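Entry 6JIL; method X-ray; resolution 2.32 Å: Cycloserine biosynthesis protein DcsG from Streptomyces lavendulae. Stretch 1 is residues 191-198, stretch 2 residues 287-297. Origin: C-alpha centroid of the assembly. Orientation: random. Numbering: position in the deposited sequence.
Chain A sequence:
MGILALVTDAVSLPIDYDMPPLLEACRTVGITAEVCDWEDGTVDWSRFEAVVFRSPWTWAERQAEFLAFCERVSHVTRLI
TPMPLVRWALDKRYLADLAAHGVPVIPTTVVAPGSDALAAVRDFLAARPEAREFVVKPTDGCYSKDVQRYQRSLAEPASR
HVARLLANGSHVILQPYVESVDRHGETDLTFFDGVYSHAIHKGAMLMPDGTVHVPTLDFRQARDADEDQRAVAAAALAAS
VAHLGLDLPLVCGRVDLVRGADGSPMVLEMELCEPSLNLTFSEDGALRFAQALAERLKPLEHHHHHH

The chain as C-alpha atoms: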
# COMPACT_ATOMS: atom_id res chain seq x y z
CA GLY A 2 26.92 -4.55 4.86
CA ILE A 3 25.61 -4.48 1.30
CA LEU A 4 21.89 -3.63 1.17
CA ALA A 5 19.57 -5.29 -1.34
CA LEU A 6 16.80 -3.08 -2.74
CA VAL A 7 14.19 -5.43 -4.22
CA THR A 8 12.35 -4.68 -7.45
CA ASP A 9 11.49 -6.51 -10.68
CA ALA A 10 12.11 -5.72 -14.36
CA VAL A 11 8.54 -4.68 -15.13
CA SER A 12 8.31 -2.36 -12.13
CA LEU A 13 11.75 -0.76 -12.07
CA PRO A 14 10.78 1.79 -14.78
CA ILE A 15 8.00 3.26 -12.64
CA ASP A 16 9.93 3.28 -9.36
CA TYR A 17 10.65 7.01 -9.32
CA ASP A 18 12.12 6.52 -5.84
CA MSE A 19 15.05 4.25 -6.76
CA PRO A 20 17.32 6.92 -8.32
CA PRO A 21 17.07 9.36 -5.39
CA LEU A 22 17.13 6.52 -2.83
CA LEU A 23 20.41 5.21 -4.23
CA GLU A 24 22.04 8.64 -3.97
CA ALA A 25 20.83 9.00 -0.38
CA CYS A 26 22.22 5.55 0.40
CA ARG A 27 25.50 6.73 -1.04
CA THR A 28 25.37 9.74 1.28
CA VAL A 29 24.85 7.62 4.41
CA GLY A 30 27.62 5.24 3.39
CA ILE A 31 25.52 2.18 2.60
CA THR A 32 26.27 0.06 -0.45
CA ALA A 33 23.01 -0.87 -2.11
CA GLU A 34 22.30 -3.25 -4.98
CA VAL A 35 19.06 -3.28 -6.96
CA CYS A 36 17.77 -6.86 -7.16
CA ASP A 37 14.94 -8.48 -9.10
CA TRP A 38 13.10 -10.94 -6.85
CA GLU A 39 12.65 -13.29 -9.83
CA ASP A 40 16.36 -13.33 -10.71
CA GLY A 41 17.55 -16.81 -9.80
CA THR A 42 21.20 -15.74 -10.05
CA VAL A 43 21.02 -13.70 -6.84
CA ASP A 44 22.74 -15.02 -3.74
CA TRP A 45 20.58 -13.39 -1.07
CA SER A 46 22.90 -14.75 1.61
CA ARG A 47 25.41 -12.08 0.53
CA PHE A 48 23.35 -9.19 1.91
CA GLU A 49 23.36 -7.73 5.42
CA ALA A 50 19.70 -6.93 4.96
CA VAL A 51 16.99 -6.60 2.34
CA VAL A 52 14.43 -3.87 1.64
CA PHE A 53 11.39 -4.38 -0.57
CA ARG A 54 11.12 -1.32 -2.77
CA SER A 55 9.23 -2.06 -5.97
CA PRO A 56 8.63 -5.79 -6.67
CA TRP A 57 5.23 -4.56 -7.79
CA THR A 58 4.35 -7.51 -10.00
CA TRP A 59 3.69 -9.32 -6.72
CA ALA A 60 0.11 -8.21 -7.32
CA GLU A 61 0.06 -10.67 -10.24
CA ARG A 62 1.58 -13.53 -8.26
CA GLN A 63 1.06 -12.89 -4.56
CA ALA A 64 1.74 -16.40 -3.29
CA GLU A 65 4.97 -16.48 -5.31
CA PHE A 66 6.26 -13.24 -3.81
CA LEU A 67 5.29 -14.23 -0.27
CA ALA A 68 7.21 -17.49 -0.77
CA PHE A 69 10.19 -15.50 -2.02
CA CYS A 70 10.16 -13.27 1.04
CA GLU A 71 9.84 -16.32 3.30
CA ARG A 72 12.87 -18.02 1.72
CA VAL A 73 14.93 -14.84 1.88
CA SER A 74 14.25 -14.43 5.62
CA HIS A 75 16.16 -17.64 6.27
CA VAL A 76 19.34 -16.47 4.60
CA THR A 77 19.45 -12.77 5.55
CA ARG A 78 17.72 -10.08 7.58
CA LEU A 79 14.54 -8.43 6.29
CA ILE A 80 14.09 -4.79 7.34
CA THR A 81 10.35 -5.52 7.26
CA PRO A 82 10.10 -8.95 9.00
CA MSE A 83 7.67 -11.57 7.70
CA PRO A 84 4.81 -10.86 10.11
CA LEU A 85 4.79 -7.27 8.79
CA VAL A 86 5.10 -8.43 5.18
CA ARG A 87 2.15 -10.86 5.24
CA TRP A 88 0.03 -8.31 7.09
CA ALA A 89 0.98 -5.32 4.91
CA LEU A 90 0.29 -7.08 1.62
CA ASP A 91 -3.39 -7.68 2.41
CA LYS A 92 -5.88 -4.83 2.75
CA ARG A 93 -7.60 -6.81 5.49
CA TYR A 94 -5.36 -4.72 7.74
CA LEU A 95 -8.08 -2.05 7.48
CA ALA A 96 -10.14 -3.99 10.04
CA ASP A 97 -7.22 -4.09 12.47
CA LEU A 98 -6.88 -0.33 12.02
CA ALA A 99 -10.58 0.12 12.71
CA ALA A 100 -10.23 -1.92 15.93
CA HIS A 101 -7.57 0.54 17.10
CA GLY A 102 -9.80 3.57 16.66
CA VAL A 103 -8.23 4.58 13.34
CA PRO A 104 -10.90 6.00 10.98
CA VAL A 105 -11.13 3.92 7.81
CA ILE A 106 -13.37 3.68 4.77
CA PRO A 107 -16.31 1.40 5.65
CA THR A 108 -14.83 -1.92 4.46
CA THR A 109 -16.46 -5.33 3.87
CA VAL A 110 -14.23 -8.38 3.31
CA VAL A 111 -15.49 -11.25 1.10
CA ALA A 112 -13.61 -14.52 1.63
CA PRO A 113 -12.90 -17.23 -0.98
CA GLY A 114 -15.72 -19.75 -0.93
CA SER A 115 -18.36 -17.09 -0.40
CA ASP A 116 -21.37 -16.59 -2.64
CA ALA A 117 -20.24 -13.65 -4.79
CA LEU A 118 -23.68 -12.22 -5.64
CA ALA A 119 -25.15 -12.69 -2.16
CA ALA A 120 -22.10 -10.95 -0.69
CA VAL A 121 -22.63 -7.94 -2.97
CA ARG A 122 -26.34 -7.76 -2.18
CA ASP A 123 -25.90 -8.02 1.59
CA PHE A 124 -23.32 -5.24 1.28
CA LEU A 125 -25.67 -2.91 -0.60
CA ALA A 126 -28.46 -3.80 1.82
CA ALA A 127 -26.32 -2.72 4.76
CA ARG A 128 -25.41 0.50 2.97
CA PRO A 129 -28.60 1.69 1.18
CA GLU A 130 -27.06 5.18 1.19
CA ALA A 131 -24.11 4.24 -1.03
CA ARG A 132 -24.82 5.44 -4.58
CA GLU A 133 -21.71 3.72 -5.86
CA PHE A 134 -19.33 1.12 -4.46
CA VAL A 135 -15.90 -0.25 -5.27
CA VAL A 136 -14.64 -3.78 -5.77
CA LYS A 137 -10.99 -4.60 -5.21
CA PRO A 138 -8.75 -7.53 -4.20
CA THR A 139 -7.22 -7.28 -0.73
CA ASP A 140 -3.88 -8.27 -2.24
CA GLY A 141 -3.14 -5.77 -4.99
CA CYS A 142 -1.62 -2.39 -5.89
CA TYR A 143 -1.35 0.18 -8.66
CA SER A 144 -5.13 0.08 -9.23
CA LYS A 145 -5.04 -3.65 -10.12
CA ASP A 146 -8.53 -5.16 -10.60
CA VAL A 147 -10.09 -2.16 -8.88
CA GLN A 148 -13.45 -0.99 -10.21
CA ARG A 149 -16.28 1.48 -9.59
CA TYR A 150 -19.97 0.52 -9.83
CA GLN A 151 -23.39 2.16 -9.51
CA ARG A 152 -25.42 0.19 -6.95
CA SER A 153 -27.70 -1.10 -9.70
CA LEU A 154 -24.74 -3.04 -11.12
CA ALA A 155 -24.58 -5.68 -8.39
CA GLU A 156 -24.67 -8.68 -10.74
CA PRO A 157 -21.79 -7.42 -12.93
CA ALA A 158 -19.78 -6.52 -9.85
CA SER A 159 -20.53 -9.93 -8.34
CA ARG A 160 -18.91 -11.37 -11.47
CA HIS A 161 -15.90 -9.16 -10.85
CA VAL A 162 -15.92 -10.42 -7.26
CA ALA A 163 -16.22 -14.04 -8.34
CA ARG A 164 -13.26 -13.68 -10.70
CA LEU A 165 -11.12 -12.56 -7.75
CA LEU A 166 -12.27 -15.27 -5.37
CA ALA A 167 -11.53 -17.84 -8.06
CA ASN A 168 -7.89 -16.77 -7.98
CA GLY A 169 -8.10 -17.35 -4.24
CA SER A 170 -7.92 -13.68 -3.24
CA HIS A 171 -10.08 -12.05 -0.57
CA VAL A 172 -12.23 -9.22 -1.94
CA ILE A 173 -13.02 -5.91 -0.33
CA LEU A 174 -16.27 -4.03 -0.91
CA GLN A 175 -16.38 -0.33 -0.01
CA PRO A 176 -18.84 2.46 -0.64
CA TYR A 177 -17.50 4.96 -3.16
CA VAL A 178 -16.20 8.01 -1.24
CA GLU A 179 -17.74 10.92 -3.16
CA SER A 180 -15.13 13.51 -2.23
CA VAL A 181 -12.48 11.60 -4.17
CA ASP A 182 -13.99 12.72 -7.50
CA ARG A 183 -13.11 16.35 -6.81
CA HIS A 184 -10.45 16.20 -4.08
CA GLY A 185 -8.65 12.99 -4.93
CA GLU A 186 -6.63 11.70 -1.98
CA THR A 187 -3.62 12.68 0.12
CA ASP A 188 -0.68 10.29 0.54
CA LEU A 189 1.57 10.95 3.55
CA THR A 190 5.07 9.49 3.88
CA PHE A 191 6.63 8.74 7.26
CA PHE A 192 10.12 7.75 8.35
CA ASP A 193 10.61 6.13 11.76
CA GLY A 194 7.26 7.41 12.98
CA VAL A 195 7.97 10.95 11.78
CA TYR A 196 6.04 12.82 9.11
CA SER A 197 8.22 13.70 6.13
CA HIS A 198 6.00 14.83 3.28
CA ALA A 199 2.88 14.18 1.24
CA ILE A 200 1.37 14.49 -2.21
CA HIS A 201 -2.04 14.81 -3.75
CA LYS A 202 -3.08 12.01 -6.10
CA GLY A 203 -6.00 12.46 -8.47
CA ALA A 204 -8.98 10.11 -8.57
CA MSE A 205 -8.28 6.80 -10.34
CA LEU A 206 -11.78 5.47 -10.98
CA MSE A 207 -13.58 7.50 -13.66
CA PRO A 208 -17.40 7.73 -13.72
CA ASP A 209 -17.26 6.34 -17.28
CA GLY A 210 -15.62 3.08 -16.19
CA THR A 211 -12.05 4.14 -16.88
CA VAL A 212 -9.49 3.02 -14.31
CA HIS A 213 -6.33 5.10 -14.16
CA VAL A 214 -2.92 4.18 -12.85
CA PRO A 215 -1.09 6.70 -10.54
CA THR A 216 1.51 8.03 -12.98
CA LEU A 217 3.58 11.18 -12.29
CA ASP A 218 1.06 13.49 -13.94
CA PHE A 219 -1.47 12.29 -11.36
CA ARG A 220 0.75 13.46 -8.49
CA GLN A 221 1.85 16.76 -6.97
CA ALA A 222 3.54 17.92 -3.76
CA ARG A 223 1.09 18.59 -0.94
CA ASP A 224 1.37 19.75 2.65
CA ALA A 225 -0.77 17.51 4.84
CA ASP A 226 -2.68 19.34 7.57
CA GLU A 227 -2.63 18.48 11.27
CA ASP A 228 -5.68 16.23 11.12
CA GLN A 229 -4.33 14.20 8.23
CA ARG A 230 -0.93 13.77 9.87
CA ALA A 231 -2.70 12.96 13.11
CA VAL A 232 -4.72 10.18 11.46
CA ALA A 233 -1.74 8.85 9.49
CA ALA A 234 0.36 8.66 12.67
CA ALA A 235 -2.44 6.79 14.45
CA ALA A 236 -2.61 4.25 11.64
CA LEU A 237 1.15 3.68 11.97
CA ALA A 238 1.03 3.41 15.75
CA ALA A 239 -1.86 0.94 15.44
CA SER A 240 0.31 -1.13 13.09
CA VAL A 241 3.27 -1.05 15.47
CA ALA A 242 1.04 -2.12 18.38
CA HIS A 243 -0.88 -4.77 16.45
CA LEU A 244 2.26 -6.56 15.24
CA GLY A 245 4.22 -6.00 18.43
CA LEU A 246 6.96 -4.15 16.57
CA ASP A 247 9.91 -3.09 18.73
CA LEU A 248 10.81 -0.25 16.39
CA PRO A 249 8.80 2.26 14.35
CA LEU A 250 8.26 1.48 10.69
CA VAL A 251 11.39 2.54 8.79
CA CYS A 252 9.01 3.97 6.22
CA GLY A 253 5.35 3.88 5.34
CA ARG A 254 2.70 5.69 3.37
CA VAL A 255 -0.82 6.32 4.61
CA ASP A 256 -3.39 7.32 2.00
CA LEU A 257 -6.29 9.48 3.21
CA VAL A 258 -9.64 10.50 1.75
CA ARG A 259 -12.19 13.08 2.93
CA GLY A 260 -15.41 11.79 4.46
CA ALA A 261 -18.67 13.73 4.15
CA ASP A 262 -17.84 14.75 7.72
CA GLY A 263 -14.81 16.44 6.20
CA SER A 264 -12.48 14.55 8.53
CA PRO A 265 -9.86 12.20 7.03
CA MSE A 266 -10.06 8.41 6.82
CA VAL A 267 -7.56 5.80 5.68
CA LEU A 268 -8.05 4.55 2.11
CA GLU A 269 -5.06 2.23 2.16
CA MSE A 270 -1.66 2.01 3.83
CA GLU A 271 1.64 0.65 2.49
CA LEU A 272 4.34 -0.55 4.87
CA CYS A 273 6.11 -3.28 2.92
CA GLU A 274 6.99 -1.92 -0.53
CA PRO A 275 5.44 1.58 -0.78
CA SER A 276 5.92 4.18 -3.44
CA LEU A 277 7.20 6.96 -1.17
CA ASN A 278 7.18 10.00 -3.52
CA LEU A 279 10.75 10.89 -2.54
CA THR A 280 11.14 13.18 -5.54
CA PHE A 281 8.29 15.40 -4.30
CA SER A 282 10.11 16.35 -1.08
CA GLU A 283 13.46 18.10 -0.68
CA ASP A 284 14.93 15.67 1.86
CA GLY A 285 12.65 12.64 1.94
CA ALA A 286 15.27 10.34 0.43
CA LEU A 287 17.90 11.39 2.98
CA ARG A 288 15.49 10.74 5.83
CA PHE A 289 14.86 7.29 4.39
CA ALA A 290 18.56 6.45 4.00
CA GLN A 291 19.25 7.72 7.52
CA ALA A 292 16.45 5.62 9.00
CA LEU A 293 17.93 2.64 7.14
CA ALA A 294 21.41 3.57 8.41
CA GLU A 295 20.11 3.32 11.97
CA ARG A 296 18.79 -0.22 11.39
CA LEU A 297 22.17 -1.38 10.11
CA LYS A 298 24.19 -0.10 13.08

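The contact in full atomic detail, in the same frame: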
# COMPACT_ATOMS: atom_id res chain seq x y z
N PHE A 191 6.00 8.66 5.95
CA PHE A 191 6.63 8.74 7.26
C PHE A 191 7.92 7.95 7.33
O PHE A 191 8.06 6.92 6.66
CB PHE A 191 5.69 8.20 8.34
CG PHE A 191 4.58 9.13 8.72
CD1 PHE A 191 3.57 9.44 7.82
CD2 PHE A 191 4.52 9.66 10.01
CE1 PHE A 191 2.51 10.25 8.20
CE2 PHE A 191 3.46 10.48 10.40
CZ PHE A 191 2.45 10.77 9.49
N PHE A 192 8.85 8.43 8.15
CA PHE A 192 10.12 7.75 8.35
C PHE A 192 10.37 7.64 9.85
O PHE A 192 10.49 8.65 10.54
CB PHE A 192 11.23 8.52 7.65
CG PHE A 192 11.13 8.48 6.15
CD1 PHE A 192 11.00 9.65 5.41
CD2 PHE A 192 11.14 7.26 5.48
CE1 PHE A 192 10.89 9.61 4.03
CE2 PHE A 192 11.02 7.21 4.09
CZ PHE A 192 10.90 8.39 3.36
N ASP A 193 10.41 6.41 10.34
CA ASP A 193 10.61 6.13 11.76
C ASP A 193 9.58 6.82 12.65
O ASP A 193 9.91 7.33 13.72
CB ASP A 193 12.02 6.53 12.20
CG ASP A 193 13.01 5.40 12.04
OD1 ASP A 193 12.55 4.26 11.80
OD2 ASP A 193 14.23 5.63 12.15
N GLY A 194 8.32 6.80 12.21
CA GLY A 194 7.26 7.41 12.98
C GLY A 194 7.19 8.92 12.88
O GLY A 194 6.47 9.56 13.64
N VAL A 195 7.95 9.50 11.94
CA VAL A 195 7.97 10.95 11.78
C VAL A 195 7.50 11.38 10.39
O VAL A 195 7.96 10.87 9.37
CB VAL A 195 9.39 11.50 12.04
CG1 VAL A 195 9.44 13.01 11.77
CG2 VAL A 195 9.79 11.20 13.47
N TYR A 196 6.57 12.32 10.36
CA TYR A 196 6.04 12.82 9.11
C TYR A 196 7.13 13.49 8.28
O TYR A 196 7.88 14.32 8.78
CB TYR A 196 4.92 13.84 9.37
CG TYR A 196 4.45 14.56 8.13
CD1 TYR A 196 3.68 13.91 7.17
CD2 TYR A 196 4.81 15.88 7.90
CE1 TYR A 196 3.27 14.56 6.01
CE2 TYR A 196 4.41 16.55 6.74
CZ TYR A 196 3.64 15.88 5.80
OH TYR A 196 3.24 16.53 4.66
N SER A 197 7.22 13.11 7.01
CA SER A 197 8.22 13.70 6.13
C SER A 197 7.59 14.60 5.08
O SER A 197 7.95 15.77 4.95
CB SER A 197 9.03 12.62 5.42
OG SER A 197 9.96 13.19 4.52
N HIS A 198 6.64 14.06 4.33
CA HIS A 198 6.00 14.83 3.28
C HIS A 198 4.79 14.09 2.73
O HIS A 198 4.53 12.93 3.09
CB HIS A 198 6.98 15.03 2.13
CG HIS A 198 7.48 13.74 1.55
ND1 HIS A 198 8.51 13.01 2.11
CD2 HIS A 198 7.04 13.02 0.49
CE1 HIS A 198 8.69 11.90 1.42
NE2 HIS A 198 7.81 11.88 0.43
N LEU A 287 16.85 11.39 1.96
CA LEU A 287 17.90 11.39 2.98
C LEU A 287 17.35 10.84 4.29
O LEU A 287 18.02 10.08 4.98
CB LEU A 287 18.44 12.82 3.19
CG LEU A 287 19.49 13.00 4.29
CD1 LEU A 287 20.70 12.13 3.99
CD2 LEU A 287 19.91 14.47 4.38
N ARG A 288 16.12 11.21 4.61
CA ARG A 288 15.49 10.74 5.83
C ARG A 288 15.28 9.23 5.76
O ARG A 288 15.31 8.54 6.78
CB ARG A 288 14.14 11.41 6.05
CG ARG A 288 14.17 12.91 6.07
CD ARG A 288 12.88 13.40 6.65
NE ARG A 288 12.74 14.85 6.60
CZ ARG A 288 11.88 15.53 7.35
NH1 ARG A 288 11.09 14.90 8.21
NH2 ARG A 288 11.80 16.85 7.22
N PHE A 289 15.07 8.72 4.56
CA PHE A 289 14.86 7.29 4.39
C PHE A 289 16.20 6.57 4.57
O PHE A 289 16.29 5.59 5.32
CB PHE A 289 14.28 7.01 3.00
CG PHE A 289 13.84 5.60 2.80
CD1 PHE A 289 13.73 4.73 3.88
CD2 PHE A 289 13.52 5.14 1.53
CE1 PHE A 289 13.30 3.42 3.69
CE2 PHE A 289 13.08 3.84 1.33
CZ PHE A 289 12.98 2.97 2.42
N ALA A 290 17.24 7.06 3.90
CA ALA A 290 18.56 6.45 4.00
C ALA A 290 19.06 6.50 5.45
O ALA A 290 19.67 5.54 5.93
CB ALA A 290 19.54 7.16 3.09
N GLN A 291 18.80 7.60 6.13
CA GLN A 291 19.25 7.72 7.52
C GLN A 291 18.54 6.71 8.41
O GLN A 291 19.18 6.06 9.24
CB GLN A 291 19.02 9.14 8.04
CG GLN A 291 20.02 10.15 7.48
CD GLN A 291 19.79 11.56 8.00
OE1 GLN A 291 18.75 12.16 7.75
NE2 GLN A 291 20.77 12.08 8.73
N ALA A 292 17.23 6.58 8.23
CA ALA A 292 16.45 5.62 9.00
C ALA A 292 17.02 4.22 8.74
O ALA A 292 17.15 3.41 9.67
CB ALA A 292 14.99 5.67 8.58
N LEU A 293 17.36 3.94 7.49
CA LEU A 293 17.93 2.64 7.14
C LEU A 293 19.31 2.49 7.77
O LEU A 293 19.69 1.40 8.19
CB LEU A 293 18.03 2.47 5.62
CG LEU A 293 16.72 2.22 4.86
CD1 LEU A 293 17.02 2.06 3.37
CD2 LEU A 293 16.06 0.97 5.38
N ALA A 294 20.06 3.59 7.83
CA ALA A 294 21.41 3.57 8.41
C ALA A 294 21.36 3.24 9.89
O ALA A 294 22.31 2.68 10.44
CB ALA A 294 22.10 4.92 8.20
N GLU A 295 20.26 3.60 10.54
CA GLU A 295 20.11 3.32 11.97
C GLU A 295 19.82 1.84 12.21
O GLU A 295 20.23 1.29 13.23
CB GLU A 295 18.98 4.18 12.55
CG GLU A 295 19.41 5.05 13.71
CD GLU A 295 20.50 6.04 13.34
OE1 GLU A 295 21.59 5.59 12.91
OE2 GLU A 295 20.29 7.26 13.46
N ARG A 296 19.13 1.20 11.28
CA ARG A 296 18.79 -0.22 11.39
C ARG A 296 20.00 -1.11 11.17
O ARG A 296 20.06 -2.23 11.68
CB ARG A 296 17.74 -0.61 10.35
CG ARG A 296 16.49 0.22 10.41
CD ARG A 296 15.46 -0.44 11.27
NE ARG A 296 14.54 0.57 11.79
CZ ARG A 296 13.26 0.35 12.03
NH1 ARG A 296 12.73 -0.84 11.79
NH2 ARG A 296 12.51 1.34 12.52
N LEU A 297 20.97 -0.61 10.41
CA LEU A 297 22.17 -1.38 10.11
C LEU A 297 23.32 -1.21 11.10
O LEU A 297 24.34 -1.88 10.98
CB LEU A 297 22.64 -1.07 8.69
CG LEU A 297 21.65 -1.50 7.60
CD1 LEU A 297 22.16 -1.10 6.24
CD2 LEU A 297 21.44 -3.01 7.66
O HOH W 1 8.79 17.74 7.29

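A tight β-hairpin and a helix about ninety residues further along the chain meet through a small contact that buries 399 Å² in total. In the hairpin, the strand ending at Phe-192 reverses through a type I' turn from Phe-192 to Val-195 and continues as the strand 195-198. The turn is closed by a reciprocal pair of backbone hydrogen bonds, Phe-192 N to Val-195 O at 2.9 Å and Val-195 N to Phe-192 O at 3.0 Å, so both residues have their amide and carbonyl groups satisfied within the hairpin. Asp-193 and Gly-194 occupy the two central positions with positive phi, a conformation that suits glycine well.

The helix 287-296 runs at 146° to the strand 195-198, with the two axes no closer than 10.7 Å. The amides from Gln-291 to Leu-297 bond back along the helix, as in Gln-291 N to Leu-287 O (2.8 Å) and Leu-293 N to Phe-289 O (2.9 Å); toward the C-terminal end the bonding is less regular, and Arg-296 N makes weak bonds to both Ala-292 O (3.4 Å) and Leu-293 O (3.1 Å). No backbone-to-backbone hydrogen bond crosses between the stretches.

Phe-192 forms the apolar centre. Its CA-to-CB bond points toward the helix, and one face of the buried ring lies against the backbone of Arg-288 and Phe-289. Phe-192 CE2 comes to 3.4 Å from Phe-289 CB, and Phe-192 CD1 to 3.7 Å from Arg-288 CB. The two phenylalanine rings are nearly parallel, their planes at 20°, but with centroids 5.2 Å apart they are slid so far that they barely overlap; the rings touch at their margins, Phe-192 CE2 lying 3.5 Å from Phe-289 CG.

One turn along the helix, the small side chain of Ala-292 packs against Asp-193, with Ala-292 CB 3.7 Å from Asp-193 OD2. The other carboxylate oxygen finds a charged partner: Asp-193 OD1 and Arg-296 NH2, 3.0 Å apart, form a salt bridge. The hydrogen bond within it is weak, its angle at the hydrogen being 132°, so charge attraction probably contributes much of the pairing. Arg-296 NH2 also has a hydrogen bond elsewhere in the structure.

At the other end of the contact, Arg-288 extends along the second hairpin strand. Its aliphatic part passes Ser-197, with Arg-288 CD 3.6 Å from Ser-197 OG, and one face of its guanidinium covers Ser-197 CA. Arg-288 NH1 lies 3.3 Å from Tyr-196 O, a distance that alone does not establish a hydrogen bond. A water links the stretches more clearly, donating to Ser-197 O at 3.2 Å and accepting a weak hydrogen bond from Arg-288 NH2 at 3.1 Å. Arg-288 NE and NH2 are also hydrogen-bonded elsewhere in the structure. The Ser-197 hydroxyl is satisfied within its own strand, where Ser-197 OG and His-198 ND1 share a hydrogen bond of 2.8 Å.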